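Local coordinates for PUA domain-containing protein (Archaeoglobus fulgidus DSM 4304, PDB 2Q07) that probably binds RNA and takes part in archaeosine-tRNA biosynthesis, this chain being the C-terminal part of the protein, with a UDG-like region followed by pre-PUA and PUA domains, at residues A[18-21]-A[22-26]; A[106-110]-A[111-115]; A[118-122]-A[123-127]; A[171-174]-A[175-178]; A[222-225]-A[226-230]. All coordinates share one frame; numbering follows the deposited sequence.

Contact 1: A[18-21]-A[22-26]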
# COMPACT_ATOMS: atom_id res chain seq x y z
N PHE A 18 -0.26 -8.88 4.48
CA PHE A 18 0.92 -9.54 3.94
C PHE A 18 0.67 -10.24 2.62
O PHE A 18 1.40 -10.05 1.65
CB PHE A 18 1.45 -10.56 4.94
CG PHE A 18 2.42 -9.99 5.93
CD1 PHE A 18 2.37 -10.35 7.27
CD2 PHE A 18 3.41 -9.09 5.51
CE1 PHE A 18 3.28 -9.84 8.18
CE2 PHE A 18 4.33 -8.58 6.43
CZ PHE A 18 4.26 -8.96 7.77
N GLU A 19 -0.38 -11.05 2.58
CA GLU A 19 -0.71 -11.81 1.39
C GLU A 19 -1.18 -10.96 0.22
O GLU A 19 -0.79 -11.21 -0.92
CB GLU A 19 -1.75 -12.88 1.73
CG GLU A 19 -1.15 -14.04 2.54
CD GLU A 19 -2.14 -15.16 2.83
OE1 GLU A 19 -1.68 -16.29 3.11
OE2 GLU A 19 -3.36 -14.91 2.79
N ARG A 20 -2.00 -9.96 0.50
CA ARG A 20 -2.51 -9.09 -0.55
C ARG A 20 -1.43 -8.17 -1.09
O ARG A 20 -1.35 -7.94 -2.30
CB ARG A 20 -3.70 -8.28 -0.04
CG ARG A 20 -4.31 -7.34 -1.05
CD ARG A 20 -4.73 -8.08 -2.30
NE ARG A 20 -5.41 -7.18 -3.23
CZ ARG A 20 -5.93 -7.57 -4.39
NH1 ARG A 20 -5.85 -8.84 -4.77
NH2 ARG A 20 -6.54 -6.68 -5.17
N ALA A 21 -0.60 -7.64 -0.20
CA ALA A 21 0.47 -6.75 -0.64
C ALA A 21 1.46 -7.54 -1.49
O ALA A 21 1.97 -7.04 -2.48
CB ALA A 21 1.17 -6.12 0.57
N LEU A 22 1.71 -8.78 -1.10
CA LEU A 22 2.64 -9.63 -1.83
C LEU A 22 2.17 -9.91 -3.25
O LEU A 22 2.98 -9.97 -4.17
CB LEU A 22 2.86 -10.95 -1.09
CG LEU A 22 3.93 -11.90 -1.64
CD1 LEU A 22 5.32 -11.29 -1.49
CD2 LEU A 22 3.86 -13.22 -0.88
N GLU A 23 0.87 -10.09 -3.47
CA GLU A 23 0.43 -10.37 -4.83
C GLU A 23 0.31 -9.10 -5.68
O GLU A 23 0.30 -9.18 -6.90
CB GLU A 23 -0.88 -11.18 -4.84
CG GLU A 23 -2.10 -10.52 -4.23
CD GLU A 23 -3.34 -11.41 -4.33
OE1 GLU A 23 -3.74 -11.76 -5.46
OE2 GLU A 23 -3.91 -11.76 -3.27
N CYS A 24 0.25 -7.94 -5.03
CA CYS A 24 0.13 -6.68 -5.75
C CYS A 24 1.46 -5.94 -5.91
O CYS A 24 1.54 -4.93 -6.62
CB CYS A 24 -0.88 -5.76 -5.04
SG CYS A 24 -2.53 -6.48 -4.84
N TYR A 25 2.50 -6.45 -5.26
CA TYR A 25 3.83 -5.84 -5.27
C TYR A 25 4.52 -5.86 -6.63
O TYR A 25 4.84 -6.92 -7.15
CB TYR A 25 4.70 -6.54 -4.23
CG TYR A 25 6.03 -5.89 -3.96
CD1 TYR A 25 6.17 -4.49 -3.94
CD2 TYR A 25 7.16 -6.66 -3.69
CE1 TYR A 25 7.39 -3.89 -3.65
CE2 TYR A 25 8.39 -6.07 -3.40
CZ TYR A 25 8.50 -4.69 -3.38
OH TYR A 25 9.71 -4.10 -3.10
N LYS A 26 4.76 -4.68 -7.20
CA LYS A 26 5.45 -4.62 -8.49
C LYS A 26 6.59 -3.61 -8.49
O LYS A 26 6.38 -2.41 -8.64
CB LYS A 26 4.46 -4.30 -9.62
CG LYS A 26 3.25 -5.23 -9.63
CD LYS A 26 2.38 -5.01 -10.87
CE LYS A 26 1.06 -5.76 -10.74
NZ LYS A 26 0.23 -5.24 -9.59
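Leu22 N donates to Phe18 O at 3.0 Å and Glu23 N to Glu19 O at 3.2 Å, so segments 18-21 and 22-26 run on as consecutive turns of one helix. Toward its end the regular pattern frays. Cys24 N divides weakly between the carbonyl oxygens of Arg20 and Ala21, and Tyr25 N lies 2.9 Å from Ala21 O, but the N-H...O angle is only 116°, a weak bond at the residue where the backbone leaves helical torsions. The side chain of Arg20 lies along this last turn. Its CG stands opposite the backbone N (chi1 180°), and a bend at the next bond folds the chain along the helix toward residues 23 and 24. Cys24 SG sits over one face of the guanidinium, 3.4 Å from Arg20 NE and displaced toward the rim of the group. The helix, 16-24, belongs to the UDG-like region, and another flank packs on helix 94-111, where Phe18 stacks with Trp103; just past the helix end Tyr25 meets Phe107 edge-to-face. The Glu23 carboxylate is turned 71° from the guanidinium plane, with OE2 at the guanidinium edge. Arg20 NH1 and Glu23 OE1 are 3.7 Å apart, a long salt bridge that should do little to steer the arginine. A stronger hold comes from helix 168-181, where Tyr179 O accepts from Arg20 NE and Ser178 O, weakly, from NH2. Beyond the helix, Lys26 curls back and its NZ donates to Cys24 O at 3.3 Å, from above the carbonyl plane.

Contact 2: A[106-110]-A[111-115]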
# COMPACT_ATOMS: atom_id res chain seq x y z
N ARG A 106 9.89 -13.16 1.34
CA ARG A 106 8.83 -13.25 0.34
C ARG A 106 8.78 -12.04 -0.57
O ARG A 106 8.64 -12.18 -1.78
CB ARG A 106 7.48 -13.43 1.03
CG ARG A 106 7.46 -14.66 1.89
CD ARG A 106 6.06 -15.15 2.14
NE ARG A 106 6.07 -16.33 2.99
CZ ARG A 106 5.01 -17.09 3.21
NH1 ARG A 106 3.85 -16.80 2.64
NH2 ARG A 106 5.11 -18.14 4.01
N PHE A 107 8.90 -10.84 0.01
CA PHE A 107 8.88 -9.62 -0.79
C PHE A 107 10.13 -9.50 -1.67
O PHE A 107 10.06 -9.05 -2.81
CB PHE A 107 8.76 -8.39 0.11
CG PHE A 107 7.36 -8.14 0.60
CD1 PHE A 107 7.05 -8.27 1.95
CD2 PHE A 107 6.36 -7.75 -0.28
CE1 PHE A 107 5.77 -8.01 2.42
CE2 PHE A 107 5.07 -7.48 0.18
CZ PHE A 107 4.77 -7.61 1.52
N ILE A 108 11.28 -9.89 -1.13
CA ILE A 108 12.52 -9.83 -1.88
C ILE A 108 12.46 -10.79 -3.07
O ILE A 108 12.82 -10.44 -4.19
CB ILE A 108 13.72 -10.23 -0.99
CG1 ILE A 108 14.03 -9.10 -0.01
CG2 ILE A 108 14.95 -10.56 -1.86
CD1 ILE A 108 15.14 -9.48 0.97
N GLU A 109 11.98 -12.01 -2.83
CA GLU A 109 11.89 -13.00 -3.90
C GLU A 109 10.77 -12.68 -4.90
O GLU A 109 10.93 -12.89 -6.10
CB GLU A 109 11.75 -14.40 -3.29
CG GLU A 109 13.06 -14.83 -2.60
CD GLU A 109 13.10 -16.29 -2.16
OE1 GLU A 109 14.19 -16.90 -2.30
OE2 GLU A 109 12.08 -16.82 -1.66
N LYS A 110 9.66 -12.14 -4.42
CA LYS A 110 8.56 -11.76 -5.31
C LYS A 110 9.03 -10.60 -6.19
O LYS A 110 8.70 -10.53 -7.37
CB LYS A 110 7.34 -11.31 -4.50
CG LYS A 110 6.26 -10.62 -5.35
CD LYS A 110 5.64 -11.58 -6.36
CE LYS A 110 4.79 -10.85 -7.41
NZ LYS A 110 3.60 -10.15 -6.84
N GLY A 111 9.80 -9.69 -5.60
CA GLY A 111 10.31 -8.55 -6.33
C GLY A 111 11.37 -8.92 -7.35
O GLY A 111 11.65 -8.15 -8.27
N GLY A 112 11.96 -10.10 -7.19
CA GLY A 112 12.98 -10.57 -8.11
C GLY A 112 14.21 -9.67 -8.20
O GLY A 112 14.82 -9.56 -9.25
N PHE A 113 14.57 -9.05 -7.08
CA PHE A 113 15.72 -8.16 -7.03
C PHE A 113 17.04 -8.92 -7.21
O PHE A 113 17.18 -10.07 -6.79
CB PHE A 113 15.76 -7.41 -5.70
CG PHE A 113 14.49 -6.66 -5.39
CD1 PHE A 113 13.60 -7.14 -4.42
CD2 PHE A 113 14.19 -5.47 -6.05
CE1 PHE A 113 12.42 -6.45 -4.13
CE2 PHE A 113 13.02 -4.77 -5.76
CZ PHE A 113 12.13 -5.26 -4.80
N ARG A 114 18.01 -8.27 -7.86
CA ARG A 114 19.31 -8.90 -8.06
C ARG A 114 20.23 -8.49 -6.92
O ARG A 114 21.24 -9.14 -6.68
CB ARG A 114 19.93 -8.47 -9.39
CG ARG A 114 20.21 -6.97 -9.51
CD ARG A 114 21.20 -6.69 -10.65
NE ARG A 114 22.50 -6.27 -10.15
CZ ARG A 114 22.79 -5.03 -9.79
NH1 ARG A 114 21.88 -4.07 -9.89
NH2 ARG A 114 23.99 -4.74 -9.30
N LYS A 115 19.87 -7.42 -6.23
CA LYS A 115 20.67 -6.93 -5.12
C LYS A 115 19.83 -6.32 -4.00
O LYS A 115 18.85 -5.61 -4.25
CB LYS A 115 21.68 -5.89 -5.62
CG LYS A 115 22.77 -5.57 -4.61
CD LYS A 115 22.66 -4.15 -4.11
CE LYS A 115 23.18 -3.17 -5.14
NZ LYS A 115 24.66 -3.21 -5.21
O HOH W 1 15.16 -11.67 -5.63
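Phe113 lays its ring beside the last turn of helix 94-111, with CD1 3.4 Å from Ile108 O and CE1 3.8 Å from Phe107 O. Ile108 CA lies in the ring plane at the edge, and Ile108 CG2 adds a looser apolar touch. The ring gets there because CG lies opposite the carbonyl carbon, next to the backbone N (chi1 -55°), which folds it back over Gly111, whose carbonyl carbon lies over one face. A side chain on Gly111 could not share this space: its CB would fall about 2.2 Å from Phe113 CE1. Gly111 N still makes a sound helical bond to Phe107 O at 2.9 Å, whereas Gly112 N is shared weakly between Ile108 O and Glu109 O. Gly112 then takes a positive phi of 60°, easy for glycine, and turns the chain out of the helix. This is the helix-to-strand connection of an alpha/beta fold: strand 115-118 follows at once and runs parallel to strand 31-36, whose Val32 touches the Phe113 ring, as Pro27 does from the loop before it. A water ties the turn together, donating to Ile108 O at 3.0 Å and to Phe113 O at 2.8 Å. Were an alanine to replace Phe113, the space the ring fills beside Gly111 would probably be left empty, and Val32 and Pro27 would lose their partner. On another side of the turn, Lys110 bends twice along its chain and sends NZ to Leu22 O of helix 16-24, with a weaker bond to Tyr25 O.

Contact 3: A[118-122]-A[123-127]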
# COMPACT_ATOMS: atom_id res chain seq x y z
N ALA A 118 21.08 -3.59 2.55
CA ALA A 118 20.56 -3.51 3.91
C ALA A 118 21.11 -2.31 4.67
O ALA A 118 22.18 -2.38 5.26
CB ALA A 118 20.89 -4.79 4.66
N HIS A 119 20.37 -1.20 4.67
CA HIS A 119 20.82 -0.02 5.39
C HIS A 119 20.18 0.01 6.76
O HIS A 119 19.33 0.85 7.06
CB HIS A 119 20.47 1.25 4.63
CG HIS A 119 21.33 2.41 5.01
ND1 HIS A 119 22.66 2.50 4.66
CD2 HIS A 119 21.07 3.52 5.75
CE1 HIS A 119 23.18 3.60 5.17
NE2 HIS A 119 22.24 4.24 5.83
N VAL A 120 20.59 -0.93 7.60
CA VAL A 120 20.05 -1.06 8.94
C VAL A 120 21.13 -1.59 9.87
O VAL A 120 22.16 -2.10 9.41
CB VAL A 120 18.88 -2.07 8.94
CG1 VAL A 120 17.70 -1.50 8.18
CG2 VAL A 120 19.33 -3.37 8.30
N THR A 121 20.89 -1.49 11.17
CA THR A 121 21.86 -1.95 12.15
C THR A 121 21.23 -2.78 13.26
O THR A 121 20.01 -2.88 13.36
CB THR A 121 22.59 -0.76 12.80
OG1 THR A 121 21.63 0.11 13.43
CG2 THR A 121 23.39 0.03 11.76
N GLY A 122 22.09 -3.38 14.09
CA GLY A 122 21.63 -4.18 15.21
C GLY A 122 20.62 -5.27 14.86
O GLY A 122 20.75 -5.96 13.86
N GLY A 123 19.61 -5.40 15.72
CA GLY A 123 18.57 -6.40 15.51
C GLY A 123 18.08 -6.55 14.09
O GLY A 123 17.74 -7.66 13.66
N TYR A 124 18.03 -5.44 13.35
CA TYR A 124 17.56 -5.47 11.97
C TYR A 124 18.49 -6.26 11.06
O TYR A 124 18.03 -6.95 10.15
CB TYR A 124 17.42 -4.06 11.40
CG TYR A 124 16.33 -3.24 12.04
CD1 TYR A 124 16.63 -2.32 13.05
CD2 TYR A 124 15.00 -3.37 11.63
CE1 TYR A 124 15.63 -1.56 13.63
CE2 TYR A 124 14.00 -2.61 12.21
CZ TYR A 124 14.32 -1.71 13.21
OH TYR A 124 13.33 -0.95 13.79
N ARG A 125 19.79 -6.16 11.30
CA ARG A 125 20.75 -6.90 10.50
C ARG A 125 20.55 -8.39 10.71
O ARG A 125 20.74 -9.19 9.79
CB ARG A 125 22.18 -6.49 10.84
CG ARG A 125 22.61 -5.19 10.18
CD ARG A 125 24.12 -5.01 10.21
NE ARG A 125 24.82 -6.24 9.85
CZ ARG A 125 26.08 -6.28 9.43
NH1 ARG A 125 26.79 -5.16 9.31
NH2 ARG A 125 26.64 -7.45 9.13
N LYS A 126 20.17 -8.77 11.93
CA LYS A 126 19.93 -10.17 12.24
C LYS A 126 18.80 -10.69 11.37
O LYS A 126 18.84 -11.82 10.89
CB LYS A 126 19.57 -10.35 13.71
CG LYS A 126 20.73 -10.19 14.68
CD LYS A 126 20.29 -10.55 16.09
CE LYS A 126 21.47 -10.60 17.05
NZ LYS A 126 21.04 -11.00 18.42
N VAL A 127 17.77 -9.87 11.17
CA VAL A 127 16.64 -10.27 10.34
C VAL A 127 17.15 -10.50 8.92
O VAL A 127 16.93 -11.55 8.33
CB VAL A 127 15.55 -9.16 10.33
CG1 VAL A 127 14.55 -9.42 9.22
CG2 VAL A 127 14.83 -9.12 11.68
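The start of helix 123-132 has Gly122 at its N-cap, so the cap residue brings no side chain. Gly122 O accepts from Arg125 N at 2.7 Å, with a weak, longer bond from Lys126 N, while Tyr124 N donates to Thr121 O at 3.2 Å. In both of the stronger bonds the donor lies above the carbonyl plane. Gly122 itself has phi +52°, a value that suits glycine, and a CB here would clash with Gly123 N. The side chains close over this turn from two directions. Tyr124 CB packs on Val120 CB at 3.5 Å, the two side chains crossing at about a right angle, and Val120 CG2 comes nearly as close to the same carbon. With CG opposite its carbonyl carbon (chi1 -67°), the tyrosine swings its ring so that Thr121 O lies at the edge, in the ring plane, 3.4 Å from Tyr124 CD1. Arg125 runs instead alongside the loop that leads in from strand 115-118: its CG is 3.2 Å from Val120 O and its CB rests on Gly122 O. Before the turn, His119 is the centre of an inverse gamma turn, closed by a weak bond from Val120 N to Ala118 O. The turn opens the helical part of a beta-alpha-beta crossover, from strand 115-118 through helix 123-132 to its parallel neighbour 138-141. Tyr141 of that last strand takes the Arg125 guanidinium in a cation-pi contact, whereas Val120 and Tyr124 both lean on Pro36 at the end of strand 31-36, and the Tyr124 ring meets Trp92 edge-to-face.

Contact 4: A[171-174]-A[175-178]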
# COMPACT_ATOMS: atom_id res chain seq x y z
N ARG A 171 3.77 5.49 -7.94
CA ARG A 171 3.84 4.05 -7.66
C ARG A 171 3.00 3.71 -6.43
O ARG A 171 2.32 2.68 -6.38
CB ARG A 171 5.29 3.61 -7.42
CG ARG A 171 5.94 2.88 -8.59
CD ARG A 171 6.51 3.84 -9.59
NE ARG A 171 7.06 3.15 -10.76
CZ ARG A 171 7.96 3.68 -11.58
NH1 ARG A 171 8.42 4.91 -11.37
NH2 ARG A 171 8.39 2.99 -12.63
N ILE A 172 3.05 4.59 -5.43
CA ILE A 172 2.30 4.41 -4.19
C ILE A 172 0.80 4.39 -4.46
O ILE A 172 0.09 3.51 -3.99
CB ILE A 172 2.61 5.56 -3.19
CG1 ILE A 172 4.01 5.40 -2.61
CG2 ILE A 172 1.60 5.57 -2.08
CD1 ILE A 172 4.43 6.54 -1.68
N LEU A 173 0.32 5.38 -5.21
CA LEU A 173 -1.09 5.48 -5.53
C LEU A 173 -1.51 4.30 -6.40
O LEU A 173 -2.58 3.73 -6.19
CB LEU A 173 -1.38 6.81 -6.24
CG LEU A 173 -1.31 8.10 -5.40
CD1 LEU A 173 -1.52 9.31 -6.31
CD2 LEU A 173 -2.38 8.07 -4.31
N GLU A 174 -0.67 3.93 -7.37
CA GLU A 174 -0.99 2.80 -8.23
C GLU A 174 -1.09 1.52 -7.41
O GLU A 174 -1.96 0.69 -7.65
CB GLU A 174 0.06 2.62 -9.33
CG GLU A 174 0.21 3.82 -10.24
CD GLU A 174 1.25 3.62 -11.33
OE1 GLU A 174 2.32 3.04 -11.04
OE2 GLU A 174 0.99 4.05 -12.48
N HIS A 175 -0.19 1.35 -6.44
CA HIS A 175 -0.19 0.16 -5.60
C HIS A 175 -1.39 0.10 -4.67
O HIS A 175 -1.85 -0.99 -4.34
CB HIS A 175 1.10 0.05 -4.77
CG HIS A 175 2.23 -0.62 -5.49
ND1 HIS A 175 2.87 -0.04 -6.56
CD2 HIS A 175 2.80 -1.84 -5.32
CE1 HIS A 175 3.79 -0.88 -7.02
NE2 HIS A 175 3.76 -1.98 -6.29
N MSE A 176 -1.90 1.25 -4.25
CA MSE A 176 -3.06 1.24 -3.36
C MSE A 176 -4.32 0.85 -4.12
O MSE A 176 -5.18 0.15 -3.59
CB MSE A 176 -3.23 2.61 -2.71
CG MSE A 176 -2.03 3.00 -1.87
SE MSE A 176 -2.28 4.63 -0.90
CE MSE A 176 -1.56 5.88 -2.16
N LEU A 177 -4.41 1.30 -5.37
CA LEU A 177 -5.54 0.96 -6.23
C LEU A 177 -5.53 -0.55 -6.48
O LEU A 177 -6.56 -1.23 -6.42
CB LEU A 177 -5.40 1.71 -7.56
CG LEU A 177 -5.91 3.15 -7.58
CD1 LEU A 177 -5.67 3.77 -8.96
CD2 LEU A 177 -7.41 3.15 -7.24
N SER A 178 -4.34 -1.07 -6.77
CA SER A 178 -4.14 -2.49 -7.02
C SER A 178 -4.55 -3.28 -5.78
O SER A 178 -5.34 -4.21 -5.85
CB SER A 178 -2.66 -2.74 -7.35
OG SER A 178 -2.43 -4.08 -7.74
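Arg171 O is gripped twice by His175, from the backbone N and from the ring ND1, each at 2.8 Å, and the two donors reach it from opposite faces of the carbonyl plane. The first is an ordinary i to i+4 bond of helix 168-181 in the pre-PUA region; the second is a side chain folded back on its own helix. With chi1 at -86° the imidazole lies along the preceding turn, and its edge faces the oxygen, which is tilted 17° out of the ring plane. Because ND1 donates, NE2 is left to accept, which it does from Lys26 N just beyond helix 16-24; with both nitrogens held and Phe75 edge-to-face, the ring can hardly turn. A different flank is apolar. Met176, a selenomethionine here, lies side by side with Ile172 and crosses Leu173, although its methyl carbon is modelled too close to both for its exact place to be trusted. Val208 and Leu215 of the neighbouring antiparallel sheet receive Leu173 and Met176, and Leu215 also touches Leu177. Nearby, Leu177 N bonds to Leu173 O at 3.2 Å, and Ser178 N to Glu174 O at 3.1 Å with an N-H...O angle of 159°.

Contact 5: A[222-225]-A[226-230]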
# COMPACT_ATOMS: atom_id res chain seq x y z
N ALA A 222 -15.31 4.40 -9.81
CA ALA A 222 -16.49 3.68 -9.34
C ALA A 222 -17.27 3.18 -10.56
O ALA A 222 -17.80 2.07 -10.56
CB ALA A 222 -17.37 4.60 -8.49
N ALA A 223 -17.33 4.03 -11.59
CA ALA A 223 -18.02 3.71 -12.84
C ALA A 223 -17.34 2.52 -13.49
O ALA A 223 -18.00 1.59 -13.97
CB ALA A 223 -17.99 4.91 -13.79
N TYR A 224 -16.01 2.53 -13.50
CA TYR A 224 -15.25 1.44 -14.08
C TYR A 224 -15.51 0.15 -13.31
O TYR A 224 -15.76 -0.89 -13.92
CB TYR A 224 -13.76 1.75 -14.07
CG TYR A 224 -12.92 0.63 -14.63
CD1 TYR A 224 -12.85 0.40 -16.00
CD2 TYR A 224 -12.22 -0.23 -13.78
CE1 TYR A 224 -12.09 -0.65 -16.52
CE2 TYR A 224 -11.46 -1.28 -14.29
CZ TYR A 224 -11.40 -1.49 -15.66
OH TYR A 224 -10.64 -2.52 -16.17
N LEU A 225 -15.44 0.21 -11.98
CA LEU A 225 -15.68 -0.97 -11.14
C LEU A 225 -17.09 -1.52 -11.34
O LEU A 225 -17.31 -2.74 -11.34
CB LEU A 225 -15.46 -0.63 -9.65
CG LEU A 225 -14.06 -0.19 -9.19
CD1 LEU A 225 -14.12 0.30 -7.74
CD2 LEU A 225 -13.10 -1.35 -9.31
N LEU A 226 -18.06 -0.62 -11.50
CA LEU A 226 -19.45 -1.01 -11.71
C LEU A 226 -19.55 -1.77 -13.03
O LEU A 226 -20.23 -2.80 -13.11
CB LEU A 226 -20.34 0.23 -11.75
CG LEU A 226 -21.86 0.02 -11.84
CD1 LEU A 226 -22.31 -0.85 -10.67
CD2 LEU A 226 -22.58 1.35 -11.81
N GLU A 227 -18.87 -1.27 -14.05
CA GLU A 227 -18.85 -1.89 -15.37
C GLU A 227 -18.34 -3.32 -15.29
O GLU A 227 -19.00 -4.26 -15.76
CB GLU A 227 -17.93 -1.13 -16.32
CG GLU A 227 -18.55 0.05 -17.04
CD GLU A 227 -17.50 0.83 -17.82
OE1 GLU A 227 -16.74 0.22 -18.60
OE2 GLU A 227 -17.44 2.07 -17.64
N LYS A 228 -17.16 -3.48 -14.71
CA LYS A 228 -16.54 -4.79 -14.58
C LYS A 228 -17.20 -5.62 -13.49
O LYS A 228 -16.74 -6.70 -13.14
CB LYS A 228 -15.04 -4.62 -14.30
CG LYS A 228 -14.33 -3.75 -15.33
CD LYS A 228 -14.58 -4.27 -16.74
CE LYS A 228 -13.90 -3.39 -17.79
NZ LYS A 228 -14.27 -3.81 -19.17
N ASN A 229 -18.31 -5.10 -12.97
CA ASN A 229 -19.08 -5.76 -11.93
C ASN A 229 -18.24 -6.34 -10.80
O ASN A 229 -18.43 -7.50 -10.41
CB ASN A 229 -19.94 -6.86 -12.54
CG ASN A 229 -21.38 -6.79 -12.07
OD1 ASN A 229 -21.65 -6.88 -10.88
ND2 ASN A 229 -22.31 -6.64 -13.02
N ILE A 230 -17.31 -5.55 -10.27
CA ILE A 230 -16.47 -5.98 -9.16
C ILE A 230 -16.61 -5.01 -7.98
O ILE A 230 -16.70 -3.79 -8.18
CB ILE A 230 -14.98 -6.11 -9.58
CG1 ILE A 230 -14.49 -4.81 -10.21
CG2 ILE A 230 -14.82 -7.27 -10.56
CD1 ILE A 230 -13.00 -4.83 -10.56
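Tyr224 and Lys228 meet where helix 219-227 ends in a Schellman motif, the lysine's aliphatic chain crossing the phenol ring. Lys228 CG stands over one face, 4.0 Å from the centroid of the Tyr224 ring, in a CH-pi contact, and Lys228 CE lies 3.5 Å from Tyr224 CE1. The tyrosine ring is brought round by a CG placed opposite the backbone N (chi1 178°), and the lysine bends at its second torsion to follow it. With an alanine in place of Tyr224, the Lys228 methylenes would probably lose the ring face they lie on and be freer to turn. One residue along, Leu225 CD2 touches Ile230 CD1 at 3.7 Å, side chain across side chain at about a right angle, the hydrophobic contact that commonly accompanies a Schellman motif. Both contacts are positioned by the backbone. Asn229 N donates to Leu226 O at 3.0 Å, and the positive phi of Asn229, the C-prime residue, turns the next N-H, that of Ile230, back to Leu225 O; Asn229 OD1 is hydrogen-bonded to Thr232 OG1. Farther out, Ile183 touches both Tyr224 and Leu225, and Leu225 and Leu226 pack on strand 261-265 of the PUA sheet, at Val263 and His265 respectively. After the turn the chain enters strand 232-235 of that same sheet. Two nearly straight bonds fix it: Lys228 N to Tyr224 O at 3.0 Å, in the carbonyl plane, and Ile230 N to Leu225 O, also 3.0 Å, with an N-H...O angle of 169°.

How the contacts relate
Four of the five contacts lie at helix ends; only contact 4 sits within a helix, and it is the most buried. Contact 3, a helix start at the surface, and contact 5, a helix end where the pre-PUA and PUA regions meet, lie on opposite sides of the chain's centre, about 44 Å apart between centres. Contacts 1 and 2 are partly buried and touch each other through aromatic packing and a lysine. Contact 1 also touches contact 4, joining the UDG-like and pre-PUA regions through polar groups. Glycines shape the turns in contacts 2 and 3, whereas an asparagine does so in contact 5 and a histidine locks contact 4.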